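Local coordinates for protein angiotensin-converting enzyme (Anopheles gambiae, PDB 6S1Z) that probably acts as a zinc-dependent dipeptidyl carboxypeptidase, clipping dipeptides from the C-terminal ends of peptides, and binds the inhibitor fosinoprilat, at residues 87-92 and 373-378; 158-163 and 482-487; 227-232 and 262-267. All coordinates share one frame; numbering follows the deposited sequence.

Contact 1. Residues 87-92 and 373-378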
loop_
_atom_site.group_PDB
_atom_site.type_symbol
_atom_site.label_atom_id
_atom_site.label_comp_id
_atom_site.label_asym_id
_atom_site.label_seq_id
_atom_site.Cartn_x
_atom_site.Cartn_y
_atom_site.Cartn_z
ATOM N N ILE A 87 -27.674 8.153 -8.865
ATOM C CA ILE A 87 -27.902 8.187 -10.307
ATOM C C ILE A 87 -26.599 8.422 -11.059
ATOM O O ILE A 87 -26.460 8.009 -12.218
ATOM C CB ILE A 87 -28.955 9.260 -10.654
ATOM C CG1 ILE A 87 -30.323 8.892 -10.067
ATOM C CG2 ILE A 87 -29.056 9.451 -12.164
ATOM C CD1 ILE A 87 -30.932 7.613 -10.626
ATOM N N LYS A 88 -25.626 9.081 -10.425
ATOM C CA LYS A 88 -24.338 9.342 -11.050
ATOM C C LYS A 88 -23.184 8.603 -10.386
ATOM O O LYS A 88 -22.092 8.551 -10.964
ATOM C CB LYS A 88 -24.043 10.851 -11.047
ATOM C CG LYS A 88 -23.245 11.328 -12.256
ATOM C CD LYS A 88 -23.353 12.836 -12.453
ATOM C CE LYS A 88 -22.576 13.606 -11.399
ATOM N NZ LYS A 88 -22.663 15.078 -11.620
ATOM N N LYS A 89 -23.390 8.033 -9.198
ATOM C CA LYS A 89 -22.372 7.215 -8.553
ATOM C C LYS A 89 -22.426 5.758 -8.993
ATOM O O LYS A 89 -21.483 5.008 -8.719
ATOM C CB LYS A 89 -22.519 7.291 -7.027
ATOM C CG LYS A 89 -21.245 6.973 -6.255
ATOM C CD LYS A 89 -20.235 8.107 -6.370
ATOM C CE LYS A 89 -18.939 7.782 -5.646
ATOM N NZ LYS A 89 -17.896 8.823 -5.866
ATOM N N LEU A 90 -23.500 5.346 -9.665
ATOM C CA LEU A 90 -23.639 3.994 -10.191
ATOM C C LEU A 90 -23.322 3.907 -11.679
ATOM O O LEU A 90 -23.367 2.811 -12.246
ATOM C CB LEU A 90 -25.062 3.479 -9.936
ATOM C CG LEU A 90 -25.397 2.051 -10.374
ATOM C CD1 LEU A 90 -24.447 1.050 -9.736
ATOM C CD2 LEU A 90 -26.841 1.710 -10.037
ATOM N N ALA A 91 -22.990 5.027 -12.319
ATOM C CA ALA A 91 -22.783 5.065 -13.759
ATOM C C ALA A 91 -21.327 5.266 -14.154
ATOM O O ALA A 91 -21.033 5.347 -15.352
ATOM C CB ALA A 91 -23.641 6.175 -14.382
ATOM N N LYS A 92 -20.408 5.350 -13.192
ATOM C CA LYS A 92 -18.997 5.495 -13.528
ATOM C C LYS A 92 -18.514 4.244 -14.248
ATOM O O LYS A 92 -18.087 3.274 -13.612
ATOM C CB LYS A 92 -18.157 5.761 -12.277
ATOM C CG LYS A 92 -18.391 7.135 -11.665
ATOM C CD LYS A 92 -17.164 7.641 -10.918
ATOM C CE LYS A 92 -16.750 6.700 -9.798
ATOM N NZ LYS A 92 -17.849 6.471 -8.822
ATOM N N VAL A 373 -24.752 -0.853 -3.750
ATOM C CA VAL A 373 -23.504 -1.160 -4.449
ATOM C C VAL A 373 -22.642 0.079 -4.647
ATOM O O VAL A 373 -21.408 -0.014 -4.670
ATOM C CB VAL A 373 -23.814 -1.848 -5.796
ATOM C CG1 VAL A 373 -24.478 -0.872 -6.757
ATOM C CG2 VAL A 373 -22.545 -2.430 -6.402
ATOM N N GLU A 374 -23.260 1.253 -4.793
ATOM C CA GLU A 374 -22.481 2.472 -4.980
ATOM C C GLU A 374 -21.678 2.804 -3.730
ATOM O O GLU A 374 -20.460 3.008 -3.795
ATOM C CB GLU A 374 -23.397 3.643 -5.334
ATOM C CG GLU A 374 -24.307 3.401 -6.519
ATOM C CD GLU A 374 -25.745 3.126 -6.117
ATOM O OE1 GLU A 374 -26.440 2.401 -6.856
ATOM O OE2 GLU A 374 -26.184 3.634 -5.062
ATOM N N PHE A 375 -22.347 2.868 -2.581
ATOM C CA PHE A 375 -21.727 3.289 -1.336
ATOM C C PHE A 375 -21.059 2.136 -0.593
ATOM O O PHE A 375 -20.813 2.246 0.613
ATOM C CB PHE A 375 -22.770 3.967 -0.443
ATOM C CG PHE A 375 -23.599 5.002 -1.157
ATOM C CD1 PHE A 375 -23.044 5.801 -2.145
ATOM C CD2 PHE A 375 -24.938 5.174 -0.841
ATOM C CE1 PHE A 375 -23.807 6.751 -2.800
ATOM C CE2 PHE A 375 -25.704 6.122 -1.494
ATOM C CZ PHE A 375 -25.137 6.911 -2.473
ATOM N N ARG A 376 -20.758 1.037 -1.286
ATOM C CA ARG A 376 -20.035 -0.084 -0.685
ATOM C C ARG A 376 -18.535 0.050 -0.953
ATOM O O ARG A 376 -17.887 -0.817 -1.541
ATOM C CB ARG A 376 -20.577 -1.409 -1.210
ATOM C CG ARG A 376 -21.979 -1.726 -0.725
ATOM C CD ARG A 376 -22.375 -3.159 -1.028
ATOM N NE ARG A 376 -21.559 -4.115 -0.286
ATOM C CZ ARG A 376 -21.877 -5.393 -0.111
ATOM N NH1 ARG A 376 -23.003 -5.879 -0.617
ATOM N NH2 ARG A 376 -21.070 -6.187 0.580
ATOM N N GLY A 377 -17.988 1.171 -0.498
ATOM C CA GLY A 377 -16.578 1.450 -0.679
ATOM C C GLY A 377 -16.146 2.584 0.220
ATOM O O GLY A 377 -16.969 3.367 0.705
ATOM N N GLY A 378 -14.836 2.661 0.438
ATOM C CA GLY A 378 -14.295 3.694 1.297
ATOM C C GLY A 378 -14.598 5.088 0.783
ATOM O O GLY A 378 -14.876 5.305 -0.399
#
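The Phe-375 ring meets CG of Lys-89 obliquely, CE1 lying 4.3 Å from that carbon, while OE2 of Glu-374 stands over one face of the ring, offset toward its rim. The other flat group, the Glu-374 carboxylate, lies against a leucine: its OE1 approaches CD2 of Leu-90 to 3.3 Å. The glutamate's methylene carbon CG also rests 3.5 Å from CB of Leu-90, and the two side chains cross obliquely. A bend at chi2 (104°) brings OE1 against CB and CD2 of Leu-90. The glutamate also touches Arg-86 of helix 82-89, whose positive charge may favour a carboxylate in this buried place. Helix 82-89 ends here, and the turn that follows it packs on the loop between helix 349-368, which carries the HExxH zinc motif of this peptidase family, and helix 381-396. No hydrogen bond joins the two segments. Branched aliphatic residues suit such a buried seam: CD1 of Leu-90 meets CG1 of Val-373 at 3.5 Å, the side chains crossing at about a right angle. Lys-89 lends its aliphatic part, with CG 4.1 Å from the glutamate CB, while the rest of the chain leads away. Leu-90 also packs on Ile-22 and Tyr-26 of helix 12-42.

Contact 2. Residues 158-163 and 482-487. With KS8 (fosinoprilat), chain C.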
loop_
_atom_site.group_PDB
_atom_site.type_symbol
_atom_site.label_atom_id
_atom_site.label_comp_id
_atom_site.label_asym_id
_atom_site.label_seq_id
_atom_site.Cartn_x
_atom_site.Cartn_y
_atom_site.Cartn_z
ATOM N N GLN A 158 17.990 -9.606 -11.694
ATOM C CA GLN A 158 17.158 -10.736 -12.094
ATOM C C GLN A 158 15.678 -10.414 -11.936
ATOM O O GLN A 158 14.862 -10.773 -12.793
ATOM C CB GLN A 158 17.532 -11.973 -11.277
ATOM C CG GLN A 158 18.893 -12.556 -11.628
ATOM C CD GLN A 158 18.909 -13.213 -12.996
ATOM O OE1 GLN A 158 17.871 -13.346 -13.646
ATOM N NE2 GLN A 158 20.090 -13.630 -13.439
ATOM N N TRP A 159 15.310 -9.727 -10.852
ATOM C CA TRP A 159 13.902 -9.433 -10.611
ATOM C C TRP A 159 13.364 -8.422 -11.617
ATOM O O TRP A 159 12.242 -8.572 -12.116
ATOM C CB TRP A 159 13.704 -8.914 -9.187
ATOM C CG TRP A 159 12.321 -8.393 -8.949
ATOM C CD1 TRP A 159 11.939 -7.086 -8.864
ATOM C CD2 TRP A 159 11.131 -9.170 -8.781
ATOM N NE1 TRP A 159 10.584 -7.001 -8.650
ATOM C CE2 TRP A 159 10.065 -8.268 -8.595
ATOM C CE3 TRP A 159 10.864 -10.542 -8.768
ATOM C CZ2 TRP A 159 8.754 -8.694 -8.397
ATOM C CZ3 TRP A 159 9.563 -10.962 -8.573
ATOM C CH2 TRP A 159 8.525 -10.043 -8.388
ATOM N N TYR A 160 14.145 -7.386 -11.925
ATOM C CA TYR A 160 13.663 -6.332 -12.811
ATOM C C TYR A 160 13.712 -6.756 -14.277
ATOM O O TYR A 160 12.761 -6.505 -15.025
ATOM C CB TYR A 160 14.476 -5.056 -12.589
ATOM C CG TYR A 160 14.068 -4.279 -11.354
ATOM C CD1 TYR A 160 14.453 -4.694 -10.085
ATOM C CD2 TYR A 160 13.302 -3.127 -11.459
ATOM C CE1 TYR A 160 14.080 -3.985 -8.958
ATOM C CE2 TYR A 160 12.927 -2.411 -10.338
ATOM C CZ TYR A 160 13.321 -2.843 -9.092
ATOM O OH TYR A 160 12.947 -2.130 -7.977
ATOM N N ASN A 161 14.801 -7.401 -14.706
ATOM C CA ASN A 161 14.874 -7.876 -16.084
ATOM C C ASN A 161 13.804 -8.915 -16.391
ATOM O O ASN A 161 13.545 -9.193 -17.567
ATOM C CB ASN A 161 16.256 -8.466 -16.378
ATOM C CG ASN A 161 17.250 -7.422 -16.859
ATOM O OD1 ASN A 161 17.143 -6.242 -16.523
ATOM N ND2 ASN A 161 18.222 -7.854 -17.656
ATOM N N ALA A 162 13.176 -9.491 -15.367
ATOM C CA ALA A 162 12.147 -10.505 -15.556
ATOM C C ALA A 162 10.731 -9.964 -15.421
ATOM O O ALA A 162 9.834 -10.433 -16.130
ATOM C CB ALA A 162 12.343 -11.646 -14.550
ATOM N N THR A 163 10.507 -8.993 -14.538
ATOM C CA THR A 163 9.178 -8.450 -14.292
ATOM C C THR A 163 8.956 -7.094 -14.946
ATOM O O THR A 163 7.840 -6.568 -14.880
ATOM C CB THR A 163 8.926 -8.324 -12.785
ATOM O OG1 THR A 163 9.933 -7.488 -12.197
ATOM C CG2 THR A 163 8.949 -9.690 -12.119
ATOM N N PRO A 482 9.408 0.044 -14.334
ATOM C CA PRO A 482 8.205 0.338 -13.534
ATOM C C PRO A 482 7.378 -0.904 -13.251
ATOM O O PRO A 482 6.922 -1.097 -12.114
ATOM C CB PRO A 482 7.434 1.339 -14.409
ATOM C CG PRO A 482 8.487 2.032 -15.171
ATOM C CD PRO A 482 9.560 1.011 -15.438
ATOM N N PRO A 483 7.148 -1.772 -14.243
ATOM C CA PRO A 483 6.309 -2.958 -13.990
ATOM C C PRO A 483 6.850 -3.878 -12.905
ATOM O O PRO A 483 6.110 -4.758 -12.445
ATOM C CB PRO A 483 6.275 -3.671 -15.349
ATOM C CG PRO A 483 6.651 -2.637 -16.343
ATOM C CD PRO A 483 7.614 -1.733 -15.640
ATOM N N ALA A 484 8.106 -3.711 -12.486
ATOM C CA ALA A 484 8.665 -4.545 -11.428
ATOM C C ALA A 484 7.950 -4.361 -10.098
ATOM O O ALA A 484 8.231 -5.109 -9.155
ATOM C CB ALA A 484 10.155 -4.243 -11.258
ATOM N N LYS A 485 7.055 -3.384 -9.995
ATOM C CA LYS A 485 6.215 -3.200 -8.821
ATOM C C LYS A 485 4.852 -3.826 -9.083
ATOM O O LYS A 485 4.297 -3.691 -10.178
ATOM C CB LYS A 485 6.062 -1.714 -8.492
ATOM C CG LYS A 485 5.162 -1.413 -7.304
ATOM C CD LYS A 485 5.736 -1.963 -6.010
ATOM C CE LYS A 485 4.838 -1.629 -4.832
ATOM N NZ LYS A 485 5.385 -2.150 -3.555
ATOM N N TYR A 486 4.318 -4.516 -8.073
ATOM C CA TYR A 486 3.049 -5.216 -8.242
ATOM C C TYR A 486 1.961 -4.276 -8.750
ATOM O O TYR A 486 1.293 -4.560 -9.751
ATOM C CB TYR A 486 2.619 -5.856 -6.921
ATOM C CG TYR A 486 1.236 -6.459 -6.983
ATOM C CD1 TYR A 486 1.026 -7.702 -7.566
ATOM C CD2 TYR A 486 0.139 -5.782 -6.470
ATOM C CE1 TYR A 486 -0.238 -8.254 -7.630
ATOM C CE2 TYR A 486 -1.128 -6.326 -6.530
ATOM C CZ TYR A 486 -1.311 -7.563 -7.111
ATOM O OH TYR A 486 -2.572 -8.110 -7.173
ATOM N N HIS A 487 1.769 -3.145 -8.067
ATOM C CA HIS A 487 0.657 -2.260 -8.396
ATOM C C HIS A 487 0.757 -1.731 -9.821
ATOM O O HIS A 487 -0.268 -1.426 -10.440
ATOM C CB HIS A 487 0.603 -1.103 -7.400
ATOM C CG HIS A 487 0.429 -1.540 -5.979
ATOM N ND1 HIS A 487 1.411 -2.210 -5.283
ATOM C CD2 HIS A 487 -0.614 -1.410 -5.127
ATOM C CE1 HIS A 487 0.982 -2.471 -4.061
ATOM N NE2 HIS A 487 -0.245 -1.996 -3.940
HETATM C C04 KS8 C . -3.351 -5.019 -2.023
HETATM C C05 KS8 C . -4.379 -4.123 -2.841
HETATM C C06 KS8 C . -4.648 -4.698 -4.292
HETATM C C07 KS8 C . -5.999 -5.420 -4.395
HETATM C C08 KS8 C . -6.261 -5.998 -5.862
HETATM C C09 KS8 C . -6.810 -5.181 -6.842
HETATM C C10 KS8 C . -7.037 -5.683 -8.116
HETATM C C11 KS8 C . -6.709 -7.023 -8.415
HETATM C C12 KS8 C . -6.165 -7.830 -7.447
HETATM C C13 KS8 C . -5.936 -7.327 -6.161
HETATM C C14 KS8 C . -1.332 -4.730 0.158
HETATM C C15 KS8 C . -0.353 -3.672 -0.461
HETATM C C18 KS8 C . 1.325 -3.766 1.449
HETATM C C19 KS8 C . 2.137 -2.603 2.123
HETATM C C20 KS8 C . 2.357 -1.593 0.947
HETATM C C21 KS8 C . 1.989 -2.248 -0.212
HETATM C C22 KS8 C . 3.164 -2.960 -0.854
HETATM C C25 KS8 C . 1.407 -1.962 3.234
HETATM C C26 KS8 C . 1.098 -3.000 4.343
HETATM C C27 KS8 C . 2.301 -3.359 5.220
HETATM C C28 KS8 C . 2.885 -2.112 5.855
HETATM C C29 KS8 C . 3.326 -1.137 4.756
HETATM C C30 KS8 C . 2.173 -0.766 3.811
HETATM N N17 KS8 C . 0.910 -3.290 0.264
HETATM O O01 KS8 C . -3.256 -2.887 -0.324
HETATM O O03 KS8 C . -4.052 -5.018 0.696
HETATM O O16 KS8 C . -0.613 -3.174 -1.510
HETATM O O23 KS8 C . 3.707 -3.960 -0.278
HETATM O O24 KS8 C . 3.583 -2.579 -1.915
HETATM P P02 KS8 C . -3.064 -4.351 -0.315
#
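Ala-484 is held among three side chains of helix 149-163. Its methyl CB lies over one face of the Tyr-160 ring, 3.3 Å from CD2, and its carbonyl oxygen accepts a hydrogen bond from NE1 of Trp-159 at 3.1 Å. That donor lies in the carbonyl plane, on a lone pair, although the N-H points somewhat aside (144° at the hydrogen). Thr-163 closes the group with OG1 3.4 Å from the alanine CB, and alanine's single methyl fits between the tyrosine face and this hydroxyl. The hydroxyl is placed by chi1 (58°), which sets OG1 between backbone N and carbonyl carbon and lets it bond to Trp-159 O at 2.6 Å; the amide of Thr-163 reaches the same oxygen from the opposite face. The Trp-253 indole gives Ala-484 O a second donor, and Tyr-160 OH bonds to Leu-252 O. Just beyond, the chain enters the inhibitor site: the Lys-485 ammonium, bonded to Gln-255, approaches fosinoprilat O24 at a doubtfully short distance, and NE2 of His-487 reaches O16 at 2.7 Å. The 3-10 turn 482-484 thus lies between helix 149-163 and helix 486-490, with helix 455-467 packing on Pro-482 and Tyr-160, and helix 135-145 on Trp-159.

Contact 3. Residues 227-232 and 262-267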
loop_
_atom_site.group_PDB
_atom_site.type_symbol
_atom_site.label_atom_id
_atom_site.label_comp_id
_atom_site.label_asym_id
_atom_site.label_seq_id
_atom_site.Cartn_x
_atom_site.Cartn_y
_atom_site.Cartn_z
ATOM N N TYR A 227 25.043 7.351 5.712
ATOM C CA TYR A 227 26.337 7.318 6.384
ATOM C C TYR A 227 26.593 5.945 6.993
ATOM O O TYR A 227 27.661 5.355 6.799
ATOM C CB TYR A 227 26.420 8.403 7.461
ATOM C CG TYR A 227 27.786 8.488 8.123
ATOM C CD1 TYR A 227 28.915 7.966 7.498
ATOM C CD2 TYR A 227 27.944 9.073 9.373
ATOM C CE1 TYR A 227 30.157 8.032 8.092
ATOM C CE2 TYR A 227 29.191 9.144 9.976
ATOM C CZ TYR A 227 30.291 8.618 9.328
ATOM O OH TYR A 227 31.537 8.680 9.912
ATOM N N LYS A 228 25.615 5.417 7.730
ATOM C CA LYS A 228 25.801 4.125 8.381
ATOM C C LYS A 228 25.871 2.996 7.360
ATOM O O LYS A 228 26.644 2.046 7.530
ATOM C CB LYS A 228 24.678 3.885 9.385
ATOM C CG LYS A 228 24.684 4.887 10.521
ATOM C CD LYS A 228 23.357 4.902 11.249
ATOM C CE LYS A 228 23.547 4.978 12.754
ATOM N NZ LYS A 228 24.364 3.855 13.280
ATOM N N LEU A 229 25.077 3.079 6.291
ATOM C CA LEU A 229 25.237 2.127 5.197
ATOM C C LEU A 229 26.638 2.207 4.609
ATOM O O LEU A 229 27.170 1.203 4.121
ATOM C CB LEU A 229 24.193 2.380 4.114
ATOM C CG LEU A 229 22.772 1.922 4.445
ATOM C CD1 LEU A 229 21.799 2.401 3.379
ATOM C CD2 LEU A 229 22.709 0.407 4.582
ATOM N N ARG A 230 27.249 3.392 4.649
ATOM C CA ARG A 230 28.631 3.536 4.214
ATOM C C ARG A 230 29.588 2.956 5.250
ATOM O O ARG A 230 30.618 2.370 4.892
ATOM C CB ARG A 230 28.926 5.011 3.952
ATOM C CG ARG A 230 30.299 5.313 3.397
ATOM C CD ARG A 230 30.355 6.765 2.950
ATOM N NE ARG A 230 31.677 7.155 2.474
ATOM C CZ ARG A 230 32.723 7.376 3.265
ATOM N NH1 ARG A 230 32.611 7.231 4.579
ATOM N NH2 ARG A 230 33.885 7.734 2.739
ATOM N N GLN A 231 29.262 3.102 6.538
ATOM C CA GLN A 231 30.037 2.443 7.585
ATOM C C GLN A 231 30.155 0.948 7.315
ATOM O O GLN A 231 31.257 0.387 7.299
ATOM C CB GLN A 231 29.384 2.677 8.951
ATOM C CG GLN A 231 29.565 4.067 9.531
ATOM C CD GLN A 231 30.938 4.271 10.140
ATOM O OE1 GLN A 231 31.957 4.121 9.467
ATOM N NE2 GLN A 231 30.971 4.608 11.425
ATOM N N LYS A 232 29.018 0.290 7.090
ATOM C CA LYS A 232 28.992 -1.166 7.000
ATOM C C LYS A 232 29.655 -1.656 5.718
ATOM O O LYS A 232 30.622 -2.423 5.758
ATOM C CB LYS A 232 27.544 -1.659 7.082
ATOM C CG LYS A 232 26.793 -1.190 8.328
ATOM C CD LYS A 232 27.010 -2.124 9.511
ATOM C CE LYS A 232 27.474 -1.368 10.750
ATOM N NZ LYS A 232 26.501 -0.327 11.192
ATOM N N ASP A 262 17.604 -2.433 12.258
ATOM C CA ASP A 262 18.561 -2.943 13.233
ATOM C C ASP A 262 19.978 -2.947 12.674
ATOM O O ASP A 262 20.940 -2.761 13.428
ATOM C CB ASP A 262 18.159 -4.352 13.674
ATOM C CG ASP A 262 16.870 -4.370 14.478
ATOM O OD1 ASP A 262 16.307 -3.284 14.733
ATOM O OD2 ASP A 262 16.421 -5.472 14.854
ATOM N N PHE A 263 20.125 -3.150 11.362
ATOM C CA PHE A 263 21.453 -3.177 10.754
ATOM C C PHE A 263 22.142 -1.824 10.859
ATOM O O PHE A 263 23.374 -1.761 10.945
ATOM C CB PHE A 263 21.338 -3.613 9.290
ATOM C CG PHE A 263 22.662 -3.852 8.609
ATOM C CD1 PHE A 263 23.636 -4.640 9.204
ATOM C CD2 PHE A 263 22.920 -3.311 7.356
ATOM C CE1 PHE A 263 24.847 -4.867 8.574
ATOM C CE2 PHE A 263 24.130 -3.537 6.720
ATOM C CZ PHE A 263 25.094 -4.317 7.329
ATOM N N THR A 264 21.372 -0.739 10.862
ATOM C CA THR A 264 21.898 0.619 10.959
ATOM C C THR A 264 21.170 1.386 12.056
ATOM O O THR A 264 20.640 2.478 11.843
ATOM C CB THR A 264 21.766 1.358 9.630
ATOM O OG1 THR A 264 20.405 1.764 9.440
ATOM C CG2 THR A 264 22.188 0.460 8.476
ATOM N N THR A 265 21.132 0.805 13.261
ATOM C CA THR A 265 20.416 1.446 14.351
ATOM C C THR A 265 21.328 2.432 15.076
ATOM O O THR A 265 22.539 2.209 15.173
ATOM C CB THR A 265 19.897 0.399 15.338
ATOM O OG1 THR A 265 18.805 0.942 16.093
ATOM C CG2 THR A 265 20.998 -0.034 16.295
ATOM N N PRO A 266 20.772 3.538 15.590
ATOM C CA PRO A 266 21.607 4.524 16.290
ATOM C C PRO A 266 22.501 3.898 17.346
ATOM O O PRO A 266 23.731 3.982 17.258
ATOM C CB PRO A 266 20.575 5.470 16.917
ATOM C CG PRO A 266 19.400 5.387 16.012
ATOM C CD PRO A 266 19.366 3.973 15.497
ATOM N N PHE A 267 21.890 3.262 18.341
ATOM C CA PHE A 267 22.619 2.632 19.442
ATOM C C PHE A 267 22.302 1.146 19.458
ATOM O O PHE A 267 21.211 0.743 19.904
ATOM C CB PHE A 267 22.254 3.291 20.769
ATOM C CG PHE A 267 22.657 4.733 20.842
ATOM C CD1 PHE A 267 23.983 5.082 21.028
ATOM C CD2 PHE A 267 21.717 5.741 20.699
ATOM C CE1 PHE A 267 24.365 6.406 21.081
ATOM C CE2 PHE A 267 22.094 7.070 20.754
ATOM C CZ PHE A 267 23.421 7.402 20.946
#
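The chi2 bend of Lys-232 (-87°) brings its CG and CD over one face of the Phe-263 ring, which is itself swung out with CG opposite its own backbone N (chi1 -172°); the later bends of the lysine turn NZ toward Phe-263 O. CD of the lysine stands 4.0 Å from the ring centroid, a CH-pi contact, and the two side chains run antiparallel past one another. At the end of the chain NZ makes a weak hydrogen bond to Phe-263 O, 3.4 Å long. A long aliphatic stem tipped with an ammonium suits the protein surface here, apolar over the ring and polar at the loop backbone. Lys-228, one helical turn earlier, works similarly: CB touches Thr-264 CB at 3.9 Å, and NZ donates to Thr-265 O at 3.1 Å from above the carbonyl plane, away from a lone pair. Leu-229 completes the buried side, its CD2 meeting the methyl CG2 of Thr-264 at 3.9 Å. The Thr-264 hydroxyl is hydrogen-bonded to Tyr-422 OH of helix 414-429. From helix 204-233, then, Lys-228 bonds the loop that follows strand 244-245 and Lys-232 mainly packs on it; this loop in turn packs on helix 414-429 through Thr-265 and Pro-266 and on helix 570-590 through Pro-266.

Overall arrangement
Of the three contacts, only contact 2 includes residues that touch fosinoprilat: Lys-485, Tyr-486 and His-487 lie on its 482-487 side. Contact 1 lies about 33 Å from contact 2, centre to centre, with nearest atoms about 16 Å apart; its loop, 373-378, lies between helix 349-368, with the zinc-binding His-357 and His-361, and helix 381-396, which bears Glu-385, the glutamate that probably completes the zinc site, as in other members of the family. Contact 3 is about 28 Å from contact 2 between centres, and about 49 Å from contact 1 on the opposite side of the chain's centre. Along the sequence, contacts 1 and 2 interleave, whereas contact 3 is nested within both loops.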